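Local coordinates for protein nicotinate phosphoribosyltransferase (Vibrio cholerae, PDB 4HL7) that probably catalyses the ATP-dependent synthesis of nicotinate D-ribonucleotide from nicotinate and phosphoribosyl diphosphate, a step in NAD biosynthesis, at residues Q60-L65 and M136-E141; R254-F259 and A285-G290; L263-T268 and T318-F323. One frame throughout, in Å; residues are numbered along the deposited sequence.

In the fold
Interaction 1 comes first along the chain, in N-terminal-domain helices packed on the antiparallel sheet. Its centre lies about 33 Å from that of interaction 2 and about 31 Å from that of interaction 3, across the chain's centre from both; nearest atoms are about 17 Å and 15 Å away. The later pair belongs to the NAPRTase family region, of the TIM-barrel clan. Their segments alternate (254-259, 263-268, 285-290, 318-323), with centres about 11 Å apart. D289 joins them by probable hydrogen bonds, its N to A264 O and its O to L320 N. Interaction 2 packs helix ends flanking the parallel sheet, its second segment running into strand 290-293; across that strand, side chains of two other strands meet in interaction 3.

Interaction 1: Q60-L65 and M136-E141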
loop_
_atom_site.group_PDB
_atom_site.type_symbol
_atom_site.label_atom_id
_atom_site.label_comp_id
_atom_site.label_asym_id
_atom_site.label_seq_id
_atom_site.Cartn_x
_atom_site.Cartn_y
_atom_site.Cartn_z
ATOM N N GLN A 60 10.796 -18.520 9.835
ATOM C CA GLN A 60 12.073 -18.141 10.382
ATOM C C GLN A 60 12.255 -16.627 10.263
ATOM O O GLN A 60 12.740 -15.973 11.182
ATOM C CB GLN A 60 13.190 -18.905 9.676
ATOM C CG GLN A 60 14.581 -18.461 10.076
ATOM C CD GLN A 60 15.639 -19.319 9.420
ATOM O OE1 GLN A 60 15.322 -20.180 8.594
ATOM N NE2 GLN A 60 16.897 -19.107 9.793
ATOM N N GLU A 61 11.890 -16.090 9.101
ATOM C CA GLU A 61 12.024 -14.667 8.825
ATOM C C GLU A 61 11.125 -13.858 9.665
ATOM O O GLU A 61 11.523 -12.775 10.102
ATOM C CB GLU A 61 11.703 -14.389 7.361
ATOM C CG GLU A 61 12.711 -15.100 6.477
ATOM C CD GLU A 61 14.109 -14.542 6.663
ATOM O OE1 GLU A 61 14.245 -13.350 7.029
ATOM O OE2 GLU A 61 15.072 -15.281 6.415
ATOM N N ILE A 62 9.884 -14.353 9.881
ATOM C CA ILE A 62 8.893 -13.615 10.652
ATOM C C ILE A 62 9.370 -13.595 12.086
ATOM O O ILE A 62 9.443 -12.556 12.697
ATOM C CB ILE A 62 7.432 -14.138 10.466
ATOM C CG1 ILE A 62 6.986 -13.866 9.011
ATOM C CG2 ILE A 62 6.483 -13.460 11.445
ATOM C CD1 ILE A 62 5.517 -14.099 8.699
ATOM N N ALA A 63 9.856 -14.738 12.569
ATOM C CA ALA A 63 10.434 -14.804 13.927
ATOM C C ALA A 63 11.568 -13.812 14.087
ATOM O O ALA A 63 11.693 -13.107 15.100
ATOM C CB ALA A 63 10.921 -16.235 14.240
ATOM N N HIS A 64 12.407 -13.742 13.082
ATOM C CA HIS A 64 13.434 -12.747 13.045
ATOM C C HIS A 64 13.010 -11.277 13.208
ATOM O O HIS A 64 13.772 -10.481 13.772
ATOM C CB HIS A 64 14.226 -12.953 11.777
ATOM C CG HIS A 64 15.447 -12.112 11.715
ATOM N ND1 HIS A 64 16.572 -12.403 12.443
ATOM C CD2 HIS A 64 15.707 -10.925 11.027
ATOM C CE1 HIS A 64 17.497 -11.459 12.201
ATOM N NE2 HIS A 64 16.961 -10.547 11.337
ATOM N N LEU A 65 11.778 -10.897 12.780
ATOM C CA LEU A 65 11.283 -9.539 13.074
ATOM C C LEU A 65 11.373 -9.169 14.572
ATOM O O LEU A 65 11.486 -7.987 14.892
ATOM C CB LEU A 65 9.829 -9.335 12.580
ATOM C CG LEU A 65 9.685 -9.533 11.059
ATOM C CD1 LEU A 65 8.232 -9.378 10.692
ATOM C CD2 LEU A 65 10.588 -8.542 10.338
HETATM N N MSE A 136 4.665 -9.008 3.844
HETATM C CA MSE A 136 4.473 -9.197 2.354
HETATM C C MSE A 136 5.793 -9.312 1.678
HETATM O O MSE A 136 5.961 -10.194 0.861
HETATM C CB MSE A 136 3.593 -8.063 1.794
HETATM C CG MSE A 136 2.219 -8.280 2.340
HETATM SE SE MSE A 136 1.124 -6.719 1.780
HETATM C CE MSE A 136 1.001 -7.164 -0.144
ATOM N N ALA A 137 6.793 -8.497 2.099
ATOM C CA ALA A 137 8.154 -8.486 1.479
ATOM C C ALA A 137 8.906 -9.764 1.734
ATOM O O ALA A 137 9.664 -10.264 0.863
ATOM C CB ALA A 137 8.977 -7.285 1.934
ATOM N N ILE A 138 8.675 -10.299 2.932
ATOM C CA ILE A 138 9.282 -11.548 3.330
ATOM C C ILE A 138 8.680 -12.683 2.494
ATOM O O ILE A 138 9.404 -13.471 1.953
ATOM C CB ILE A 138 9.013 -11.805 4.848
ATOM C CG1 ILE A 138 10.018 -10.985 5.703
ATOM C CG2 ILE A 138 9.133 -13.321 5.159
ATOM C CD1 ILE A 138 9.557 -10.843 7.171
ATOM N N VAL A 139 7.355 -12.779 2.436
ATOM C CA VAL A 139 6.740 -13.877 1.662
ATOM C C VAL A 139 7.144 -13.803 0.187
ATOM O O VAL A 139 7.527 -14.795 -0.387
ATOM C CB VAL A 139 5.199 -13.921 1.771
ATOM C CG1 VAL A 139 4.610 -15.058 0.913
ATOM C CG2 VAL A 139 4.770 -14.141 3.226
ATOM N N SER A 140 7.088 -12.599 -0.389
ATOM C CA SER A 140 7.608 -12.389 -1.751
ATOM C C SER A 140 9.012 -12.866 -1.969
ATOM O O SER A 140 9.255 -13.697 -2.877
ATOM C CB SER A 140 7.448 -10.912 -2.204
ATOM O OG SER A 140 7.718 -10.839 -3.604
ATOM N N GLU A 141 9.943 -12.387 -1.143
ATOM C CA GLU A 141 11.353 -12.713 -1.319
ATOM C C GLU A 141 11.732 -14.178 -1.007
ATOM O O GLU A 141 12.658 -14.722 -1.640
ATOM C CB GLU A 141 12.268 -11.743 -0.555
ATOM C CG GLU A 141 13.730 -12.077 -0.845
ATOM C CD GLU A 141 14.707 -10.987 -0.528
ATOM O OE1 GLU A 141 15.917 -11.312 -0.501
ATOM O OE2 GLU A 141 14.295 -9.839 -0.271
#
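E61 and I138 mark the closest backbone approach of the two helices, their CA atoms lying 6.9 Å apart. Segment 60-65 lies at the C-terminal part of helix 52-64, with H64 N bonded to Q60 O, and 136-141 lies within helix 131-147, where S140 N and E141 N continue the regular i to i-4 pattern. Across the gap the contact is apolar, and I138 supplies its whole second side. Its CG2 branch sits against E61 CB at 3.5 Å, so it is the aliphatic base of the glutamate, rather than its carboxylate, that packs. The other branch of I138 is directed by a chi1 of -80°, which sets CG1 opposite the carbonyl carbon, and a nearly extended chi2. Its CD1 meets L65 tip to tip, 4.0 Å from both CD1 and CD2, and thus faces the fork of the leucine. The same methyl is also 4.0 Å from E61 O. I62 adds a looser flank, its CG1 lying 4.4 Å from I138 CD1. The same three residues extend along helix 131-147, E61 touching V142, I62 touching V135 and L65 touching Y131. Both helices pack on the antiparallel sheet, helix 52-64 through I62 on V104 and M106 of edge strand 104-109, helix 131-147 through M136 and V139 on strand 372-380, and they meet each other at I138.

Interaction 2: R254-F259 and A285-G290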
loop_
_atom_site.group_PDB
_atom_site.type_symbol
_atom_site.label_atom_id
_atom_site.label_comp_id
_atom_site.label_asym_id
_atom_site.label_seq_id
_atom_site.Cartn_x
_atom_site.Cartn_y
_atom_site.Cartn_z
ATOM N N ARG A 254 -9.703 13.157 11.542
ATOM C CA ARG A 254 -8.735 12.793 12.569
ATOM C C ARG A 254 -7.328 12.667 11.991
ATOM O O ARG A 254 -6.365 12.822 12.712
ATOM C CB ARG A 254 -9.129 11.490 13.232
ATOM C CG ARG A 254 -10.292 11.760 14.192
ATOM C CD ARG A 254 -10.259 10.890 15.421
ATOM N NE ARG A 254 -10.622 11.678 16.613
ATOM C CZ ARG A 254 -10.612 11.199 17.847
ATOM N NH1 ARG A 254 -10.301 9.921 18.048
ATOM N NH2 ARG A 254 -10.950 11.984 18.881
ATOM N N TRP A 255 -7.195 12.389 10.695
ATOM C CA TRP A 255 -5.847 12.423 10.103
ATOM C C TRP A 255 -5.245 13.823 10.270
ATOM O O TRP A 255 -4.082 13.995 10.592
ATOM C CB TRP A 255 -5.888 12.045 8.606
ATOM C CG TRP A 255 -4.508 11.918 8.010
ATOM C CD1 TRP A 255 -3.776 12.846 7.254
ATOM C CD2 TRP A 255 -3.593 10.808 8.232
ATOM N NE1 TRP A 255 -2.492 12.327 6.962
ATOM C CE2 TRP A 255 -2.373 11.092 7.487
ATOM C CE3 TRP A 255 -3.687 9.615 8.928
ATOM C CZ2 TRP A 255 -1.287 10.209 7.482
ATOM C CZ3 TRP A 255 -2.594 8.728 8.882
ATOM C CH2 TRP A 255 -1.444 9.027 8.166
ATOM N N LEU A 256 -6.062 14.842 10.004
ATOM C CA LEU A 256 -5.637 16.243 10.122
ATOM C C LEU A 256 -5.292 16.653 11.577
ATOM O O LEU A 256 -4.405 17.448 11.796
ATOM C CB LEU A 256 -6.733 17.154 9.596
ATOM C CG LEU A 256 -7.011 16.931 8.076
ATOM C CD1 LEU A 256 -8.158 17.870 7.628
ATOM C CD2 LEU A 256 -5.797 17.003 7.096
ATOM N N THR A 257 -5.966 16.071 12.561
ATOM C CA THR A 257 -5.700 16.459 13.981
ATOM C C THR A 257 -4.612 15.598 14.625
ATOM O O THR A 257 -4.213 15.859 15.765
ATOM C CB THR A 257 -6.967 16.465 14.815
ATOM O OG1 THR A 257 -7.637 15.243 14.671
ATOM C CG2 THR A 257 -7.914 17.588 14.318
ATOM N N ALA A 258 -4.165 14.577 13.890
ATOM C CA ALA A 258 -3.049 13.700 14.327
ATOM C C ALA A 258 -1.682 14.339 14.109
ATOM O O ALA A 258 -0.728 13.946 14.746
ATOM C CB ALA A 258 -3.137 12.381 13.585
ATOM N N PHE A 259 -1.591 15.314 13.196
ATOM C CA PHE A 259 -0.279 15.892 12.762
ATOM C C PHE A 259 -0.447 17.386 12.519
ATOM O O PHE A 259 -1.532 17.802 12.068
ATOM C CB PHE A 259 0.185 15.297 11.424
ATOM C CG PHE A 259 0.160 13.759 11.345
ATOM C CD1 PHE A 259 1.284 13.005 11.712
ATOM C CD2 PHE A 259 -0.938 13.078 10.791
ATOM C CE1 PHE A 259 1.256 11.589 11.587
ATOM C CE2 PHE A 259 -0.968 11.683 10.635
ATOM C CZ PHE A 259 0.136 10.925 11.069
ATOM N N ALA A 285 -11.688 19.273 1.770
ATOM C CA ALA A 285 -11.084 19.339 0.372
ATOM C C ALA A 285 -10.004 20.403 0.252
ATOM O O ALA A 285 -9.064 20.244 -0.536
ATOM C CB ALA A 285 -12.171 19.557 -0.684
ATOM N N ASN A 286 -10.121 21.490 1.016
ATOM C CA ASN A 286 -9.076 22.495 1.051
ATOM C C ASN A 286 -7.897 22.070 1.907
ATOM O O ASN A 286 -6.767 22.269 1.534
ATOM C CB ASN A 286 -9.633 23.815 1.567
ATOM C CG ASN A 286 -10.228 24.661 0.423
ATOM O OD1 ASN A 286 -9.565 24.914 -0.552
ATOM N ND2 ASN A 286 -11.486 25.070 0.557
ATOM N N ALA A 287 -8.170 21.397 3.002
ATOM C CA ALA A 287 -7.059 21.009 3.859
ATOM C C ALA A 287 -6.238 19.856 3.245
ATOM O O ALA A 287 -5.021 19.836 3.369
ATOM C CB ALA A 287 -7.598 20.576 5.224
ATOM N N TYR A 288 -6.906 18.902 2.597
ATOM C CA TYR A 288 -6.182 17.777 1.994
ATOM C C TYR A 288 -5.366 18.210 0.758
ATOM O O TYR A 288 -5.794 19.045 -0.009
ATOM C CB TYR A 288 -7.174 16.655 1.631
ATOM C CG TYR A 288 -7.344 15.706 2.779
ATOM C CD1 TYR A 288 -6.715 14.467 2.762
ATOM C CD2 TYR A 288 -8.144 16.061 3.876
ATOM C CE1 TYR A 288 -6.848 13.584 3.830
ATOM C CE2 TYR A 288 -8.262 15.192 4.979
ATOM C CZ TYR A 288 -7.573 13.982 4.942
ATOM O OH TYR A 288 -7.661 13.110 6.007
ATOM N N ASP A 289 -4.188 17.619 0.585
ATOM C CA ASP A 289 -3.329 17.919 -0.513
ATOM C C ASP A 289 -3.825 17.259 -1.780
ATOM O O ASP A 289 -3.434 17.655 -2.893
ATOM C CB ASP A 289 -1.918 17.445 -0.178
ATOM C CG ASP A 289 -1.377 18.144 1.084
ATOM O OD1 ASP A 289 -1.311 19.383 1.064
ATOM O OD2 ASP A 289 -1.204 17.466 2.139
ATOM N N GLY A 290 -4.678 16.255 -1.632
ATOM C CA GLY A 290 -5.175 15.584 -2.821
ATOM C C GLY A 290 -5.751 14.220 -2.479
ATOM O O GLY A 290 -6.011 13.888 -1.274
#
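W255 is the first residue of 254-259 to meet the other segment, and it does so with the root of its side chain: CB lies 3.3 Å from Y288 OH, with CG at 3.9 Å from the same oxygen. The two side chains cross at about a right angle. A chi1 of -173° sends the indole back beside the carbonyl carbon, where F259 CE2 stands 3.3 Å above the indole plane, over its centre. Indole NE1 is bonded to L263 O, and W234 meets the ring edge-to-face, so the indole is fixed from several directions. L256 follows with the larger apolar share. Its CD1 touches both A287 CB, at 3.7 Å, and the tyrosine ring, while CD2, at 3.7 Å, and CG also lie against Y288 CE2; the whole fork rests on that ring corner. The backbones come nearest at L256 and A287, whose CA atoms are 8.0 Å apart, and the end of the Y288 side chain comes in to touch W255 and L256. The contact thus packs the C-terminal end of helix 247-258 against the end of helix 282-287 and the turn into strand 290-293; Y288 also touches A264 and A266, on the helix-covered side of edge strand 265-267. Chemically it is apolar: the one polar side-chain atom touching across it, Y288 OH, is bonded to L252 O, and the L256-A287 pair lies toward solvent.

Interaction 3: L263-T268 and T318-F323; sequences LAIAPT and TKLFIF
I265 meets two residues of 318-323 by apolar side-chain packing, the one kind of direct contact between these segments. Its branches part company. CD1, bent aside by a chi2 of -66°, comes to 4.2 Å from L320 CD2 and to the same distance from L320 O; CG2, set anti to the backbone N by a chi1 of -63°, lies 4.2 Å from I322 CG1. The I265 and I322 side chains cross at about a right angle. All three distances are ordinary van der Waals separations, consistent with a relaxed fit rather than a tight one, and the nearest CA atoms, of I265 and L320, stand 8.0 Å apart.

Backbone hydrogen bonding explains that spacing. Strand 290-293 runs between the two strands: A266 pairs with G290 and R292 on one flank, and on the other the D289-L320 backbone bond joins 318-323. I265 CD1 comes within 3.4 Å of G290 N, so the isoleucine reaches over the intervening strand at G290, where no side chain stands in the way.

Ring packing belongs to the other side of the sheet. L320 and I322 direct CB toward 263-268, whereas F321 directs it away. F321 touches M305 and I306 of helix 298-311, and both F321 and F323 meet the ring of W301.

I265 is also backbone-bonded to I230, and I322 touches T229, shortly before H232, the predicted phosphohistidine, which is unmodified here. Parallel strands 265-267, 290-293 and 320-323 lie side by side in chain order, with helix 298-311 as the beta-alpha-beta crossover between the last two. This fits the TIM-barrel clan of the family, with I265, L320 and I322 probably on the barrel's inner side.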
loop_
_atom_site.group_PDB
_atom_site.type_symbol
_atom_site.label_atom_id
_atom_site.label_comp_id
_atom_site.label_asym_id
_atom_site.label_seq_id
_atom_site.Cartn_x
_atom_site.Cartn_y
_atom_site.Cartn_z
ATOM N N LEU A 263 1.699 15.323 5.054
ATOM C CA LEU A 263 1.021 15.057 3.743
ATOM C C LEU A 263 -0.324 14.327 3.935
ATOM O O LEU A 263 -0.445 13.337 4.681
ATOM C CB LEU A 263 1.941 14.313 2.801
ATOM C CG LEU A 263 1.425 13.989 1.374
ATOM C CD1 LEU A 263 1.379 15.295 0.576
ATOM C CD2 LEU A 263 2.364 12.979 0.738
ATOM N N ALA A 264 -1.351 14.845 3.278
ATOM C CA ALA A 264 -2.674 14.321 3.417
ATOM C C ALA A 264 -3.225 14.001 2.057
ATOM O O ALA A 264 -3.709 14.914 1.325
ATOM C CB ALA A 264 -3.558 15.312 4.126
ATOM N N ILE A 265 -3.076 12.750 1.664
ATOM C CA ILE A 265 -3.660 12.285 0.394
ATOM C C ILE A 265 -4.634 11.172 0.730
ATOM O O ILE A 265 -4.204 10.119 1.179
ATOM C CB ILE A 265 -2.568 11.730 -0.576
ATOM C CG1 ILE A 265 -1.569 12.831 -0.984
ATOM C CG2 ILE A 265 -3.217 11.112 -1.847
ATOM C CD1 ILE A 265 -2.181 13.963 -1.825
ATOM N N ALA A 266 -5.938 11.374 0.479
ATOM C CA ALA A 266 -6.986 10.338 0.847
ATOM C C ALA A 266 -7.286 9.373 -0.274
ATOM O O ALA A 266 -7.493 9.792 -1.412
ATOM C CB ALA A 266 -8.298 11.033 1.265
ATOM N N PRO A 267 -7.334 8.064 0.020
ATOM C CA PRO A 267 -8.000 7.215 -0.960
ATOM C C PRO A 267 -9.512 7.451 -0.981
ATOM O O PRO A 267 -10.097 7.826 0.024
ATOM C CB PRO A 267 -7.694 5.796 -0.444
ATOM C CG PRO A 267 -7.755 6.013 1.047
ATOM C CD PRO A 267 -7.124 7.363 1.309
ATOM N N THR A 268 -10.146 7.207 -2.115
ATOM C CA THR A 268 -11.550 7.586 -2.254
ATOM C C THR A 268 -12.479 6.411 -2.316
ATOM O O THR A 268 -13.758 6.586 -2.349
ATOM C CB THR A 268 -11.744 8.448 -3.557
ATOM O OG1 THR A 268 -11.470 7.601 -4.678
ATOM C CG2 THR A 268 -10.810 9.602 -3.574
ATOM N N THR A 318 -4.060 23.098 -7.975
ATOM C CA THR A 318 -3.327 23.163 -6.696
ATOM C C THR A 318 -3.386 21.817 -5.927
ATOM O O THR A 318 -2.828 21.736 -4.861
ATOM C CB THR A 318 -3.839 24.293 -5.760
ATOM O OG1 THR A 318 -5.170 23.990 -5.291
ATOM C CG2 THR A 318 -3.882 25.595 -6.523
ATOM N N LYS A 319 -4.107 20.831 -6.452
ATOM C CA LYS A 319 -4.253 19.549 -5.739
ATOM C C LYS A 319 -3.557 18.440 -6.502
ATOM O O LYS A 319 -3.289 18.561 -7.689
ATOM C CB LYS A 319 -5.723 19.211 -5.545
ATOM C CG LYS A 319 -6.455 20.316 -4.761
ATOM C CD LYS A 319 -5.848 20.446 -3.344
ATOM C CE LYS A 319 -6.592 21.508 -2.507
ATOM N NZ LYS A 319 -5.828 21.770 -1.228
ATOM N N LEU A 320 -3.331 17.317 -5.824
ATOM C CA LEU A 320 -2.525 16.260 -6.404
ATOM C C LEU A 320 -3.362 14.977 -6.517
ATOM O O LEU A 320 -3.994 14.565 -5.550
ATOM C CB LEU A 320 -1.308 15.954 -5.503
ATOM C CG LEU A 320 -0.426 14.736 -5.895
ATOM C CD1 LEU A 320 0.220 15.003 -7.266
ATOM C CD2 LEU A 320 0.687 14.556 -4.847
ATOM N N PHE A 321 -3.351 14.342 -7.681
ATOM C CA PHE A 321 -3.944 12.994 -7.830
ATOM C C PHE A 321 -2.810 11.995 -7.881
ATOM O O PHE A 321 -1.918 12.155 -8.690
ATOM C CB PHE A 321 -4.602 12.862 -9.199
ATOM C CG PHE A 321 -5.915 13.589 -9.329
ATOM C CD1 PHE A 321 -6.576 14.091 -8.190
ATOM C CD2 PHE A 321 -6.532 13.706 -10.608
ATOM C CE1 PHE A 321 -7.816 14.711 -8.311
ATOM C CE2 PHE A 321 -7.787 14.367 -10.703
ATOM C CZ PHE A 321 -8.388 14.850 -9.576
ATOM N N ILE A 322 -2.826 10.993 -7.008
ATOM C CA ILE A 322 -1.868 9.858 -7.133
ATOM C C ILE A 322 -2.681 8.712 -7.720
ATOM O O ILE A 322 -3.684 8.282 -7.116
ATOM C CB ILE A 322 -1.310 9.404 -5.758
ATOM C CG1 ILE A 322 -0.635 10.608 -5.081
ATOM C CG2 ILE A 322 -0.342 8.213 -5.956
ATOM C CD1 ILE A 322 0.543 10.282 -4.172
ATOM N N PHE A 323 -2.285 8.254 -8.902
ATOM C CA PHE A 323 -2.889 7.067 -9.539
ATOM C C PHE A 323 -2.044 5.846 -9.125
ATOM O O PHE A 323 -0.832 5.900 -9.219
ATOM C CB PHE A 323 -2.831 7.248 -11.062
ATOM C CG PHE A 323 -3.702 8.337 -11.543
ATOM C CD1 PHE A 323 -5.064 8.118 -11.714
ATOM C CD2 PHE A 323 -3.168 9.607 -11.789
ATOM C CE1 PHE A 323 -5.905 9.160 -12.166
ATOM C CE2 PHE A 323 -4.019 10.655 -12.247
ATOM C CZ PHE A 323 -5.375 10.408 -12.405
#